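Local atomic coordinates of lysyl oxidase (PDB entry 1W7C), a protein that probably oxidises primary amines to aldehydes, using a copper ion and a topaquinone cofactor formed within its own chain. Residues L33-L36 with H37-N41; I42-V45 with T46-D49; S614-A617 with L618-N621; T354-D358 with I359-V363. All coordinates share one frame; numbering follows the deposited sequence.

Contact 1: residues L33-L36 with H37-N41. With NAG (2-acetamido-2-deoxy-beta-D-glucopyranose), chain Q.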
loop_
_atom_site.group_PDB
_atom_site.type_symbol
_atom_site.label_atom_id
_atom_site.label_comp_id
_atom_site.label_asym_id
_atom_site.label_seq_id
_atom_site.Cartn_x
_atom_site.Cartn_y
_atom_site.Cartn_z
ATOM N N LEU A 33 44.005 9.284 -6.984
ATOM C CA LEU A 33 44.688 8.036 -7.324
ATOM C C LEU A 33 46.174 8.312 -7.565
ATOM O O LEU A 33 47.047 7.554 -7.143
ATOM C CB LEU A 33 44.020 7.407 -8.558
ATOM C CG LEU A 33 44.452 6.011 -8.997
ATOM C CD1 LEU A 33 44.215 4.988 -7.949
ATOM C CD2 LEU A 33 43.707 5.635 -10.249
ATOM N N ASP A 34 46.458 9.428 -8.227
ATOM C CA ASP A 34 47.839 9.834 -8.515
ATOM C C ASP A 34 48.605 10.052 -7.206
ATOM O O ASP A 34 49.766 9.639 -7.069
ATOM C CB ASP A 34 47.881 11.111 -9.367
ATOM C CG ASP A 34 47.485 10.891 -10.829
ATOM O OD1 ASP A 34 47.359 9.736 -11.322
ATOM O OD2 ASP A 34 47.290 11.867 -11.581
ATOM N N LEU A 35 47.957 10.694 -6.236
ATOM C CA LEU A 35 48.610 10.987 -4.951
ATOM C C LEU A 35 48.841 9.714 -4.156
ATOM O O LEU A 35 49.883 9.561 -3.520
ATOM C CB LEU A 35 47.801 11.995 -4.142
ATOM C CG LEU A 35 48.431 12.490 -2.835
ATOM C CD1 LEU A 35 49.793 13.110 -3.079
ATOM C CD2 LEU A 35 47.494 13.471 -2.138
ATOM N N LEU A 36 47.896 8.787 -4.221
ATOM C CA LEU A 36 48.069 7.501 -3.567
ATOM C C LEU A 36 49.266 6.773 -4.195
ATOM O O LEU A 36 50.083 6.207 -3.463
ATOM C CB LEU A 36 46.789 6.659 -3.648
ATOM C CG LEU A 36 45.633 7.158 -2.797
ATOM C CD1 LEU A 36 44.406 6.370 -3.128
ATOM C CD2 LEU A 36 45.917 7.027 -1.304
ATOM N N HIS A 37 49.377 6.825 -5.520
ATOM C CA HIS A 37 50.471 6.140 -6.217
ATOM C C HIS A 37 51.843 6.744 -5.881
ATOM O O HIS A 37 52.859 6.032 -5.917
ATOM C CB HIS A 37 50.258 6.149 -7.738
ATOM C CG HIS A 37 49.527 4.958 -8.265
ATOM N ND1 HIS A 37 50.172 3.789 -8.616
ATOM C CD2 HIS A 37 48.205 4.740 -8.482
ATOM C CE1 HIS A 37 49.283 2.918 -9.059
ATOM N NE2 HIS A 37 48.084 3.473 -8.998
ATOM N N SER A 38 51.888 8.045 -5.594
ATOM C CA SER A 38 53.158 8.701 -5.280
ATOM C C SER A 38 53.517 8.556 -3.790
ATOM O O SER A 38 54.661 8.687 -3.407
ATOM C CB SER A 38 53.154 10.166 -5.738
ATOM O OG SER A 38 52.298 10.956 -4.954
ATOM N N THR A 39 52.533 8.233 -2.962
ATOM C CA THR A 39 52.721 8.148 -1.516
ATOM C C THR A 39 53.056 6.725 -1.043
ATOM O O THR A 39 53.839 6.539 -0.112
ATOM C CB THR A 39 51.427 8.647 -0.826
ATOM O OG1 THR A 39 51.186 10.018 -1.202
ATOM C CG2 THR A 39 51.605 8.661 0.696
ATOM N N TYR A 40 52.443 5.745 -1.686
ATOM C CA TYR A 40 52.585 4.332 -1.344
ATOM C C TYR A 40 53.010 3.562 -2.591
ATOM O O TYR A 40 52.879 4.058 -3.711
ATOM C CB TYR A 40 51.244 3.772 -0.837
ATOM C CG TYR A 40 50.597 4.582 0.264
ATOM C CD1 TYR A 40 49.434 5.300 0.038
ATOM C CD2 TYR A 40 51.131 4.622 1.515
ATOM C CE1 TYR A 40 48.842 6.042 1.044
ATOM C CE2 TYR A 40 50.553 5.374 2.525
ATOM C CZ TYR A 40 49.399 6.063 2.283
ATOM O OH TYR A 40 48.813 6.793 3.282
ATOM N N ASN A 41 53.526 2.351 -2.387
ATOM C CA ASN A 41 53.761 1.430 -3.503
ATOM C C ASN A 41 52.459 0.738 -3.830
ATOM O O ASN A 41 52.060 -0.214 -3.144
ATOM C CB ASN A 41 54.829 0.416 -3.050
ATOM C CG ASN A 41 55.333 -0.482 -4.166
ATOM O OD1 ASN A 41 54.718 -0.605 -5.233
ATOM N ND2 ASN A 41 56.477 -1.127 -3.905
HETATM C C1 NAG Q . 56.862 -2.157 -4.848
HETATM C C2 NAG Q . 58.385 -2.127 -4.692
HETATM C C3 NAG Q . 59.011 -3.233 -5.532
HETATM C C4 NAG Q . 58.343 -4.579 -5.277
HETATM C C5 NAG Q . 56.818 -4.469 -5.304
HETATM C C6 NAG Q . 56.190 -5.773 -4.839
HETATM C C7 NAG Q . 59.879 -0.168 -4.523
HETATM C C8 NAG Q . 60.274 1.131 -5.164
HETATM N N2 NAG Q . 58.902 -0.845 -5.140
HETATM O O3 NAG Q . 60.389 -3.340 -5.246
HETATM O O4 NAG Q . 58.770 -5.497 -6.262
HETATM O O5 NAG Q . 56.390 -3.430 -4.447
HETATM O O6 NAG Q . 54.794 -5.610 -4.731
HETATM O O7 NAG Q . 60.452 -0.541 -3.492
#
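H37 N bonds back to L33 O at 2.9 Å and Y40 N to L36 O at 3.0 Å, i to i+4 bonds of the last turns of helix 26-39, and Y40 is the first residue to leave helical phi/psi. This is the C-terminal end of an alpha helix in the N2 domain. L36 O serves two donors, the N-H groups of T39 and Y40. The preceding carbonyl is held by a side chain. T39 OG1 donates to L35 O at 2.7 Å, because chi1 of -61° lays the hydroxyl beside its own backbone N, turned back over the helix. The same rotation sends T39 CG2 over the centre of the Y40 ring, while L36 CD2 meets that ring at its edge, in plane, 3.9 Å from Y40 CE1. F89 packs edge-to-face with the tyrosine, and I113 and L100 touch it from two strands. Trimming Y40 to an alanine would probably open a gap beside L36 CD2 and T39 CG2 and leave F89 without its aromatic partner. Just past the helix, N41 ND2 is joined to C1 of an N-acetylglucosamine by a covalent bond of 1.4 Å. On the flank of the helix L33 and H37 run side by side, and H37 CD2 brings the ring edge to 3.3 Å from L33 O.

Contact 2: residues I42-V45 with T46-D49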
loop_
_atom_site.group_PDB
_atom_site.type_symbol
_atom_site.label_atom_id
_atom_site.label_comp_id
_atom_site.label_asym_id
_atom_site.label_seq_id
_atom_site.Cartn_x
_atom_site.Cartn_y
_atom_site.Cartn_z
ATOM N N ILE A 42 51.787 1.235 -4.863
ATOM C CA ILE A 42 50.487 0.721 -5.278
ATOM C C ILE A 42 50.673 -0.161 -6.508
ATOM O O ILE A 42 51.281 0.254 -7.509
ATOM C CB ILE A 42 49.519 1.903 -5.598
ATOM C CG1 ILE A 42 49.291 2.803 -4.376
ATOM C CG2 ILE A 42 48.209 1.396 -6.188
ATOM C CD1 ILE A 42 48.713 2.103 -3.163
ATOM N N THR A 43 50.124 -1.374 -6.414
ATOM C CA THR A 43 50.088 -2.333 -7.508
ATOM C C THR A 43 48.722 -2.252 -8.198
ATOM O O THR A 43 47.686 -2.093 -7.524
ATOM C CB THR A 43 50.318 -3.736 -6.924
ATOM O OG1 THR A 43 51.612 -3.784 -6.302
ATOM C CG2 THR A 43 50.331 -4.813 -8.017
ATOM N N GLU A 44 48.710 -2.356 -9.523
ATOM C CA GLU A 44 47.447 -2.468 -10.273
ATOM C C GLU A 44 46.713 -3.712 -9.819
ATOM O O GLU A 44 47.325 -4.755 -9.606
ATOM C CB GLU A 44 47.717 -2.565 -11.777
ATOM C CG GLU A 44 48.308 -1.311 -12.388
ATOM C CD GLU A 44 48.880 -1.567 -13.777
ATOM O OE1 GLU A 44 50.084 -1.898 -13.881
ATOM O OE2 GLU A 44 48.118 -1.454 -14.758
ATOM N N VAL A 45 45.394 -3.605 -9.705
ATOM C CA VAL A 45 44.574 -4.675 -9.183
ATOM C C VAL A 45 44.754 -5.954 -9.995
ATOM O O VAL A 45 44.752 -7.057 -9.437
ATOM C CB VAL A 45 43.108 -4.227 -9.143
ATOM C CG1 VAL A 45 42.202 -5.401 -8.790
ATOM C CG2 VAL A 45 42.937 -3.043 -8.108
ATOM N N THR A 46 44.939 -5.811 -11.307
ATOM C CA THR A 46 45.138 -6.976 -12.182
ATOM C C THR A 46 46.460 -7.735 -11.934
ATOM O O THR A 46 46.621 -8.853 -12.410
ATOM C CB THR A 46 45.013 -6.588 -13.681
ATOM O OG1 THR A 46 45.806 -5.425 -13.980
ATOM C CG2 THR A 46 43.571 -6.185 -14.026
ATOM N N LYS A 47 47.381 -7.135 -11.180
ATOM C CA LYS A 47 48.658 -7.763 -10.848
ATOM C C LYS A 47 48.825 -8.041 -9.351
ATOM O O LYS A 47 49.867 -8.506 -8.917
ATOM C CB LYS A 47 49.801 -6.855 -11.335
ATOM C CG LYS A 47 49.785 -6.608 -12.851
ATOM C CD LYS A 47 50.844 -5.612 -13.278
ATOM C CE LYS A 47 50.813 -5.344 -14.789
ATOM N NZ LYS A 47 51.694 -4.200 -15.159
ATOM N N ALA A 48 47.773 -7.778 -8.585
ATOM C CA ALA A 48 47.818 -7.770 -7.144
ATOM C C ALA A 48 47.499 -9.135 -6.534
ATOM O O ALA A 48 46.786 -9.951 -7.119
ATOM C CB ALA A 48 46.850 -6.702 -6.594
ATOM N N ASP A 49 48.043 -9.363 -5.346
ATOM C CA ASP A 49 47.681 -10.503 -4.515
ATOM C C ASP A 49 47.583 -10.036 -3.056
ATOM O O ASP A 49 47.623 -8.841 -2.791
ATOM C CB ASP A 49 48.658 -11.687 -4.738
ATOM C CG ASP A 49 50.076 -11.407 -4.296
ATOM O OD1 ASP A 49 50.328 -10.548 -3.429
ATOM O OD2 ASP A 49 51.022 -12.069 -4.751
HETATM O O HOH W 1 45.468 -9.987 -9.448
#
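E44 and K47 lie alongside each other, pointing the same way, and close a salt bridge at their ends: K47 NZ is 3.1 Å from E44 OE1. The ammonium comes to the syn side of the carboxylate but 33° out of its plane. With the lysine extended and running alongside the glutamate, K47 CE also comes to 3.6 Å from E44 OE1. Beneath the pair the backbone makes a short 3-10 turn, K47 N bonding to E44 O at 2.9 Å and A48 N to V45 O at 3.2 Å. T43 CG2 rests against the base of the lysine, 3.9 Å from K47 CB. One water then links V45 O with A48 O. Further out, D390 accepts from V45 N, the backbone of T43 bonds to that of N53, and T43 also touches an N-acetylglucosamine. Exchanging E44 for an alanine would remove the carboxylate from K47 NZ and is likely to let the lysine chain swing more freely. At this surface of the loop between helix 26-39 and strand 53-61, the backbone bonds fix the turn, and the charge pair, reached off-plane through one carboxylate oxygen, probably adds a modest electrostatic tie.

Contact 3: residues S614-A617 with L618-N621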
loop_
_atom_site.group_PDB
_atom_site.type_symbol
_atom_site.label_atom_id
_atom_site.label_comp_id
_atom_site.label_asym_id
_atom_site.label_seq_id
_atom_site.Cartn_x
_atom_site.Cartn_y
_atom_site.Cartn_z
ATOM N N SER A 614 24.324 3.392 9.046
ATOM C CA SER A 614 23.952 2.287 9.910
ATOM C C SER A 614 24.647 0.962 9.571
ATOM O O SER A 614 24.530 0.022 10.343
ATOM C CB SER A 614 22.456 2.108 9.876
ATOM O OG SER A 614 22.043 1.944 8.540
ATOM N N SER A 615 25.253 0.878 8.386
ATOM C CA SER A 615 26.071 -0.243 7.959
ATOM C C SER A 615 27.171 0.303 7.096
ATOM O O SER A 615 27.184 1.518 6.810
ATOM C CB SER A 615 25.232 -1.259 7.174
ATOM O OG SER A 615 25.978 -2.447 6.935
ATOM N N THR A 616 28.097 -0.552 6.695
ATOM C CA THR A 616 29.162 -0.189 5.746
ATOM C C THR A 616 29.374 -1.333 4.795
ATOM O O THR A 616 28.973 -2.459 5.086
ATOM C CB THR A 616 30.513 0.102 6.484
ATOM O OG1 THR A 616 31.123 -1.120 6.885
ATOM C CG2 THR A 616 30.346 0.992 7.688
ATOM N N ALA A 617 30.086 -1.083 3.714
ATOM C CA ALA A 617 30.455 -2.128 2.766
ATOM C C ALA A 617 31.451 -3.122 3.386
ATOM O O ALA A 617 31.686 -4.164 2.814
ATOM C CB ALA A 617 31.074 -1.524 1.505
ATOM N N LEU A 618 32.033 -2.724 4.516
ATOM C CA LEU A 618 33.046 -3.462 5.225
ATOM C C LEU A 618 32.480 -4.237 6.413
ATOM O O LEU A 618 33.232 -4.907 7.122
ATOM C CB LEU A 618 34.158 -2.489 5.676
ATOM C CG LEU A 618 34.857 -1.747 4.527
ATOM C CD1 LEU A 618 35.920 -0.812 5.088
ATOM C CD2 LEU A 618 35.448 -2.755 3.517
ATOM N N ASN A 619 31.157 -4.197 6.610
ATOM C CA ASN A 619 30.558 -4.865 7.764
ATOM C C ASN A 619 30.439 -6.385 7.666
ATOM O O ASN A 619 30.626 -7.087 8.650
ATOM C CB ASN A 619 29.141 -4.320 8.066
ATOM C CG ASN A 619 29.140 -3.262 9.135
ATOM O OD1 ASN A 619 30.041 -2.406 9.155
ATOM N ND2 ASN A 619 28.087 -3.217 9.949
ATOM N N THR A 620 30.090 -6.903 6.483
ATOM C CA THR A 620 29.460 -8.224 6.417
ATOM C C THR A 620 30.279 -9.380 6.987
ATOM O O THR A 620 29.722 -10.246 7.665
ATOM C CB THR A 620 28.983 -8.526 4.993
ATOM O OG1 THR A 620 28.132 -9.675 4.965
ATOM C CG2 THR A 620 30.104 -8.828 4.013
ATOM N N ASN A 621 31.603 -9.392 6.741
ATOM C CA ASN A 621 32.469 -10.472 7.277
ATOM C C ASN A 621 33.022 -10.216 8.666
ATOM O O ASN A 621 33.636 -11.104 9.263
ATOM C CB ASN A 621 33.595 -10.774 6.297
ATOM C CG ASN A 621 33.088 -11.181 4.936
ATOM O OD1 ASN A 621 32.237 -12.081 4.827
ATOM N ND2 ASN A 621 33.576 -10.521 3.890
HETATM O O HOH W 2 28.700 -5.109 4.599
#
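The carboxamide of N619 is the flat group here, and T616 meets it from one side of its plane. T616 OG1 donates to N619 OD1 at 2.8 Å, tilted 32° from the amide carbonyl plane, and T616 N lies on that same side, 3.8 Å from N619 CG. This T616 N is buried without a hydrogen-bonding partner. At the other end of the amide, ND2 donates to the backbone oxygens of V628 and T594, which together with T616 should fix the way the amide is flipped. S615 OG lies 3.8 Å from N619 ND2, but its strong partner is E339.

T616 OG1 works in two directions. Besides giving its proton to N619 OD1, it accepts from L618 N at 3.0 Å, closing an ST turn. A chi1 of 76° makes both possible by setting the hydroxyl between the backbone N and carbonyl carbon, over the turn that follows. That turn is a type I beta turn from T616 to N619, closed by N619 N to T616 O at 3.2 Å. A water gives a hydrogen to T616 O at 2.7 Å and accepts a weak bond from T620 N.

The whole piece is buried in the enzyme domain, in the long loop between strands 602-606 and 642-654. A617 and L618 pack on W57 of strand 53-61, T620 and N621 touch P177 of strand 170-180, and S615 leans on I359 of the short helix 358-361.

Contact 4: residues T354-D358 with I359-V363. With IMD (imidazole), chain P.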
loop_
_atom_site.group_PDB
_atom_site.type_symbol
_atom_site.label_atom_id
_atom_site.label_comp_id
_atom_site.label_asym_id
_atom_site.label_seq_id
_atom_site.Cartn_x
_atom_site.Cartn_y
_atom_site.Cartn_z
ATOM N N THR A 354 23.533 -18.044 4.530
ATOM C CA THR A 354 23.424 -16.889 3.659
ATOM C C THR A 354 22.767 -15.741 4.400
ATOM O O THR A 354 21.600 -15.825 4.796
ATOM C CB THR A 354 22.597 -17.267 2.417
ATOM O OG1 THR A 354 23.291 -18.267 1.650
ATOM C CG2 THR A 354 22.449 -16.067 1.496
ATOM N N PHE A 355 23.517 -14.648 4.554
ATOM C CA PHE A 355 23.024 -13.411 5.165
ATOM C C PHE A 355 23.711 -12.285 4.427
ATOM O O PHE A 355 24.697 -11.711 4.891
ATOM C CB PHE A 355 23.395 -13.430 6.657
ATOM C CG PHE A 355 22.659 -12.420 7.533
ATOM C CD1 PHE A 355 22.495 -12.671 8.893
ATOM C CD2 PHE A 355 22.211 -11.198 7.030
ATOM C CE1 PHE A 355 21.868 -11.763 9.730
ATOM C CE2 PHE A 355 21.581 -10.299 7.878
ATOM C CZ PHE A 355 21.427 -10.567 9.195
ATOM N N TYR A 356 23.221 -12.005 3.227
ATOM C CA TYR A 356 23.831 -10.990 2.382
ATOM C C TYR A 356 23.701 -9.592 2.959
ATOM O O TYR A 356 22.621 -9.205 3.438
ATOM C CB TYR A 356 23.228 -10.963 0.957
ATOM C CG TYR A 356 23.416 -12.226 0.160
ATOM C CD1 TYR A 356 22.328 -12.909 -0.364
ATOM C CD2 TYR A 356 24.677 -12.759 -0.031
ATOM C CE1 TYR A 356 22.484 -14.085 -1.053
ATOM C CE2 TYR A 356 24.852 -13.927 -0.761
ATOM C CZ TYR A 356 23.760 -14.605 -1.242
ATOM O OH TYR A 356 23.967 -15.807 -1.886
ATOM N N SER A 357 24.782 -8.827 2.803
ATOM C CA SER A 357 24.779 -7.374 2.868
ATOM C C SER A 357 24.918 -6.844 1.461
ATOM O O SER A 357 25.972 -6.940 0.843
ATOM C CB SER A 357 25.982 -6.907 3.668
ATOM O OG SER A 357 26.275 -5.522 3.413
ATOM N N ASP A 358 23.858 -6.276 0.903
ATOM C CA ASP A 358 23.904 -5.875 -0.484
ATOM C C ASP A 358 24.783 -4.654 -0.723
ATOM O O ASP A 358 25.337 -4.510 -1.814
ATOM C CB ASP A 358 22.498 -5.709 -1.043
ATOM C CG ASP A 358 21.888 -7.013 -1.457
ATOM O OD1 ASP A 358 22.618 -8.016 -1.624
ATOM O OD2 ASP A 358 20.678 -7.133 -1.604
ATOM N N ILE A 359 25.019 -3.840 0.313
ATOM C CA ILE A 359 25.961 -2.733 0.099
ATOM C C ILE A 359 27.421 -3.212 0.047
ATOM O O ILE A 359 28.247 -2.521 -0.508
ATOM C CB ILE A 359 25.795 -1.570 1.133
ATOM C CG1 ILE A 359 26.300 -1.923 2.537
ATOM C CG2 ILE A 359 24.374 -1.034 1.091
ATOM C CD1 ILE A 359 26.309 -0.721 3.462
ATOM N N SER A 360 27.726 -4.378 0.636
ATOM C CA SER A 360 29.057 -4.941 0.439
ATOM C C SER A 360 29.311 -5.251 -1.038
ATOM O O SER A 360 30.399 -4.993 -1.530
ATOM C CB SER A 360 29.308 -6.167 1.305
ATOM O OG SER A 360 28.648 -7.338 0.868
ATOM N N TYR A 361 28.327 -5.786 -1.734
ATOM C CA TYR A 361 28.423 -6.056 -3.167
ATOM C C TYR A 361 28.346 -4.760 -3.969
ATOM O O TYR A 361 28.947 -4.650 -5.020
ATOM C CB TYR A 361 27.322 -7.021 -3.614
ATOM C CG TYR A 361 27.499 -8.384 -3.020
ATOM C CD1 TYR A 361 26.849 -8.762 -1.864
ATOM C CD2 TYR A 361 28.383 -9.276 -3.591
ATOM C CE1 TYR A 361 27.062 -10.012 -1.302
ATOM C CE2 TYR A 361 28.601 -10.526 -3.051
ATOM C CZ TYR A 361 27.943 -10.896 -1.902
ATOM O OH TYR A 361 28.135 -12.111 -1.302
ATOM N N GLY A 362 27.558 -3.814 -3.483
ATOM C CA GLY A 362 27.311 -2.537 -4.119
ATOM C C GLY A 362 25.906 -2.513 -4.698
ATOM O O GLY A 362 25.543 -3.378 -5.489
ATOM N N VAL A 363 25.129 -1.497 -4.327
ATOM C CA VAL A 363 23.808 -1.257 -4.899
ATOM C C VAL A 363 23.901 -0.253 -6.062
ATOM O O VAL A 363 23.068 -0.266 -6.977
ATOM C CB VAL A 363 22.850 -0.721 -3.778
ATOM C CG1 VAL A 363 21.481 -0.375 -4.299
ATOM C CG2 VAL A 363 22.729 -1.730 -2.625
HETATM N N1 IMD P . 22.417 -12.054 -4.583
HETATM C C2 IMD P . 21.951 -10.923 -3.986
HETATM N N3 IMD P . 22.973 -10.444 -3.219
HETATM C C4 IMD P . 24.046 -11.247 -3.349
HETATM C C5 IMD P . 23.694 -12.273 -4.201
#
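S360 and S357 make the tight half of this contact, where strand 355-357 gives way directly to the short helix 358-361. S360 OG donates to S357 O at 2.7 Å, in the carbonyl plane, its chi1 of 75° turning the hydroxyl back toward the strand end. S357 is the N-cap: its OG accepts a weak bond from S360 N at 3.3 Å and has E339 as its stronger partner. One turn on, G362 N reaches D358 O at 2.9 Å, and V363 CG2 packs 3.9 Å from that oxygen. G362 leaves the helix with positive phi, at backbone angles where a side chain would press on the preceding carbonyl oxygen.

The other half is looser. The rings of Y356 and Y361 stand 5.9 Å apart between centroids, with planes at 78°, touching through Y356 CD2 and Y361 CE1. An imidazole, probably from the crystallisation liquor, has entered beside them. Its C4 lies over the centre of one Y356 face and, farther toward the rim, over a face of Y361; T354 CG2 backs the opposite Y356 face. Imidazole N3 gives D358 OD1 an almost straight bond of 2.9 Å, N437 OD1 holds the ligand too, and Q463 bonds Y356 OH.

D358 is the predicted proton acceptor, its side chain about 6 Å from that of the copper ligand H490. A pocket that admits a small nitrogen base next to such an aspartate is consistent with the active site of copper amine oxidases, where the catalytic base lies near the topaquinone.

Contacts 1 and 2 follow each other without a break in the N2 domain: helix 26-39 ends in contact 1, and the loop leading to strand 53-61 turns in contact 2. Their centres are 13 Å apart and they touch, H37 CE1 lying 3.4 Å from I42 CG2. Contacts 4 and 3, in that chain order, belong to the enzyme domain. Though some 250 residues separate them, their centres lie 8 Å apart, with I359 CD1 3.4 Å from T616 C, so the buried turn of contact 3 backs the helix carrying D358. The two pairs are 24 to 29 Å apart between centres; strand 53-61, which W57 brings against contact 3, also packs on contacts 1 and 2.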